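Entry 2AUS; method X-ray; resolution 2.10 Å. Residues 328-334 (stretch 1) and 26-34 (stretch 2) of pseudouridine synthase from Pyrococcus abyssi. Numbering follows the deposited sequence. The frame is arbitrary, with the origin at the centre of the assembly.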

# COMPACT_ATOMS: atom_id res chain seq x y z
N ASP A 328 18.62 -17.84 -34.78
CA ASP A 328 17.78 -18.01 -35.97
C ASP A 328 17.54 -16.82 -36.89
O ASP A 328 17.13 -17.00 -38.04
CB ASP A 328 16.43 -18.59 -35.52
CG ASP A 328 15.51 -18.91 -36.69
OD1 ASP A 328 14.68 -18.03 -37.04
OD2 ASP A 328 15.63 -20.03 -37.26
N TRP A 329 17.77 -15.60 -36.42
CA TRP A 329 17.53 -14.43 -37.25
C TRP A 329 18.51 -14.32 -38.41
O TRP A 329 18.11 -14.03 -39.52
CB TRP A 329 17.54 -13.15 -36.41
CG TRP A 329 16.34 -13.05 -35.49
CD1 TRP A 329 15.38 -14.01 -35.28
CD2 TRP A 329 16.00 -11.95 -34.65
NE1 TRP A 329 14.48 -13.57 -34.35
CE2 TRP A 329 14.84 -12.31 -33.93
CE3 TRP A 329 16.58 -10.69 -34.40
CZ2 TRP A 329 14.22 -11.46 -33.01
CZ3 TRP A 329 15.97 -9.85 -33.48
CH2 TRP A 329 14.81 -10.24 -32.79
N TYR A 330 19.79 -14.55 -38.13
CA TYR A 330 20.83 -14.51 -39.17
C TYR A 330 21.49 -15.87 -39.05
O TYR A 330 22.61 -16.01 -38.54
CB TYR A 330 21.83 -13.39 -38.88
CG TYR A 330 21.26 -11.99 -39.05
CD1 TYR A 330 21.54 -11.23 -40.19
CD2 TYR A 330 20.43 -11.43 -38.07
CE1 TYR A 330 21.02 -9.95 -40.35
CE2 TYR A 330 19.89 -10.16 -38.23
CZ TYR A 330 20.19 -9.42 -39.37
OH TYR A 330 19.64 -8.18 -39.56
N PRO A 331 20.82 -16.91 -39.54
CA PRO A 331 21.30 -18.29 -39.49
C PRO A 331 22.60 -18.64 -40.20
O PRO A 331 22.92 -18.07 -41.24
CB PRO A 331 20.13 -19.07 -40.07
CG PRO A 331 19.68 -18.16 -41.16
CD PRO A 331 19.66 -16.81 -40.45
N LYS A 332 23.34 -19.57 -39.61
CA LYS A 332 24.54 -20.07 -40.24
C LYS A 332 24.02 -21.15 -41.18
O LYS A 332 23.28 -22.04 -40.76
CB LYS A 332 25.49 -20.70 -39.22
CG LYS A 332 26.35 -19.70 -38.48
CD LYS A 332 27.46 -20.42 -37.75
CE LYS A 332 28.32 -19.45 -36.95
NZ LYS A 332 29.41 -20.18 -36.26
N LEU A 333 24.36 -21.04 -42.45
CA LEU A 333 23.92 -22.00 -43.45
C LEU A 333 25.14 -22.67 -44.08
O LEU A 333 25.96 -22.01 -44.71
CB LEU A 333 23.10 -21.29 -44.53
CG LEU A 333 21.91 -20.49 -44.02
CD1 LEU A 333 21.31 -19.65 -45.14
CD2 LEU A 333 20.87 -21.44 -43.44
N TRP A 334 25.25 -23.99 -43.90
CA TRP A 334 26.37 -24.75 -44.45
C TRP A 334 25.93 -25.47 -45.73
O TRP A 334 26.57 -25.26 -46.78
CB TRP A 334 26.88 -25.78 -43.43
CG TRP A 334 26.51 -25.48 -41.99
CD1 TRP A 334 25.29 -25.68 -41.41
CD2 TRP A 334 27.34 -24.89 -40.99
NE1 TRP A 334 25.31 -25.26 -40.10
CE2 TRP A 334 26.56 -24.77 -39.81
CE3 TRP A 334 28.67 -24.45 -40.96
CZ2 TRP A 334 27.07 -24.23 -38.63
CZ3 TRP A 334 29.18 -23.91 -39.78
CH2 TRP A 334 28.37 -23.81 -38.63
OXT TRP A 334 24.94 -26.24 -45.65
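Stretch 2, residues 26-34: ETNPKWGFP

Residues 26-34 pack as an irregular loop against the C-terminal segment 328-334, nearly three hundred residues away in the same chain. Neither stretch forms helix or strand, and no hydrogen bond joins them; the contact, 399 Å² summed over both sides, rests on aromatic and apolar packing. The backbones run roughly opposite and come closest where the CA atoms of W329 and G32 lie 4.8 Å apart.

A type I turn from N28 to W31 sets up the loop. W31 N bonds N28 O at 3.0 Å, while N28, with chi1 at t, reaches forward so that its OD1 accepts a hydrogen bond from K30 N at 2.6 Å. K30, m at chi1 and chi2 and extended beyond, leads its end away from stretch 1.

The turn delivers W31 with its CA-to-CB bond toward stretch 1, and chi1 of -66° (m) lays the indole along it. P331 covers one indole face, its CD 4.0 Å from the centroid of the five-membered ring and almost on the ring normal. L333, also m and pointing toward stretch 2, brings CD1 to 3.9 Å from W31 CZ2. The base of the same side chain serves Y330: W31 CB sits over the phenol face, 4.0 Å from the centroid of the Y330 ring, and lies 3.2 Å from W329 O.

Y330 starts sideways, but its side chain, with chi1 at m, ends nearer stretch 2, its OH 3.3 Å from W31 O; T27 OG1 lies at the ring edge, 4.0 Å from Y330 CE1. G32 CA approaches Y330 CE2 to 3.9 Å; an ideal CB here would clash with CE2, at 2.8 Å, and the positive phi of 75° likewise favours glycine. Beyond it, F33 (chi1 -52°, m) turns its ring edge to the face of W329, with planes at 81° and F33 CE2 4.1 Å from W329 CE2.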

# COMPACT_ATOMS: atom_id res chain seq x y z
N GLU A 26 25.84 -4.81 -47.51
CA GLU A 26 24.39 -4.75 -47.63
C GLU A 26 23.86 -5.82 -46.69
O GLU A 26 24.60 -6.70 -46.26
CB GLU A 26 23.97 -5.06 -49.07
CG GLU A 26 24.55 -4.12 -50.13
CD GLU A 26 24.12 -2.67 -49.94
OE1 GLU A 26 23.03 -2.44 -49.37
OE2 GLU A 26 24.88 -1.77 -50.37
N THR A 27 22.57 -5.75 -46.36
CA THR A 27 21.99 -6.73 -45.45
C THR A 27 20.80 -7.42 -46.10
O THR A 27 20.13 -6.84 -46.95
CB THR A 27 21.58 -6.05 -44.11
OG1 THR A 27 21.19 -7.05 -43.15
CG2 THR A 27 20.41 -5.08 -44.31
N ASN A 28 20.55 -8.66 -45.69
CA ASN A 28 19.43 -9.45 -46.21
C ASN A 28 18.13 -9.01 -45.55
O ASN A 28 17.93 -9.20 -44.36
CB ASN A 28 19.68 -10.94 -45.92
CG ASN A 28 18.62 -11.85 -46.55
OD1 ASN A 28 17.43 -11.56 -46.52
ND2 ASN A 28 19.08 -12.96 -47.11
N PRO A 29 17.21 -8.42 -46.33
CA PRO A 29 15.93 -7.96 -45.78
C PRO A 29 15.09 -9.06 -45.15
O PRO A 29 14.20 -8.78 -44.35
CB PRO A 29 15.24 -7.32 -46.99
CG PRO A 29 15.80 -8.10 -48.15
CD PRO A 29 17.27 -8.22 -47.79
N LYS A 30 15.38 -10.32 -45.49
CA LYS A 30 14.62 -11.43 -44.94
C LYS A 30 15.12 -11.83 -43.56
O LYS A 30 14.40 -12.45 -42.78
CB LYS A 30 14.68 -12.64 -45.87
CG LYS A 30 14.16 -12.37 -47.29
CD LYS A 30 12.71 -11.93 -47.27
CE LYS A 30 12.22 -11.57 -48.67
NZ LYS A 30 10.81 -11.10 -48.65
N TRP A 31 16.37 -11.49 -43.26
CA TRP A 31 16.95 -11.84 -41.97
C TRP A 31 16.76 -10.73 -40.94
O TRP A 31 17.09 -9.57 -41.19
CB TRP A 31 18.43 -12.16 -42.13
CG TRP A 31 18.67 -13.40 -42.95
CD1 TRP A 31 17.73 -14.33 -43.32
CD2 TRP A 31 19.92 -13.88 -43.44
NE1 TRP A 31 18.32 -15.35 -44.02
CE2 TRP A 31 19.67 -15.10 -44.11
CE3 TRP A 31 21.23 -13.40 -43.39
CZ2 TRP A 31 20.68 -15.85 -44.71
CZ3 TRP A 31 22.25 -14.14 -43.99
CH2 TRP A 31 21.96 -15.35 -44.64
N GLY A 32 16.22 -11.09 -39.78
CA GLY A 32 16.00 -10.11 -38.74
C GLY A 32 14.83 -9.20 -39.02
O GLY A 32 13.96 -9.51 -39.84
N PHE A 33 14.80 -8.06 -38.33
CA PHE A 33 13.72 -7.09 -38.49
C PHE A 33 14.18 -5.71 -38.10
O PHE A 33 15.12 -5.55 -37.32
CB PHE A 33 12.56 -7.38 -37.53
CG PHE A 33 12.04 -8.78 -37.57
CD1 PHE A 33 10.90 -9.09 -38.30
CD2 PHE A 33 12.65 -9.78 -36.82
CE1 PHE A 33 10.38 -10.39 -38.29
CE2 PHE A 33 12.15 -11.07 -36.81
CZ PHE A 33 11.00 -11.38 -37.53
N PRO A 34 13.56 -4.67 -38.69
CA PRO A 34 13.97 -3.32 -38.29
C PRO A 34 13.49 -3.36 -36.83
O PRO A 34 12.38 -3.82 -36.56
CB PRO A 34 13.09 -2.43 -39.16
CG PRO A 34 12.97 -3.24 -40.43
CD PRO A 34 12.73 -4.64 -39.91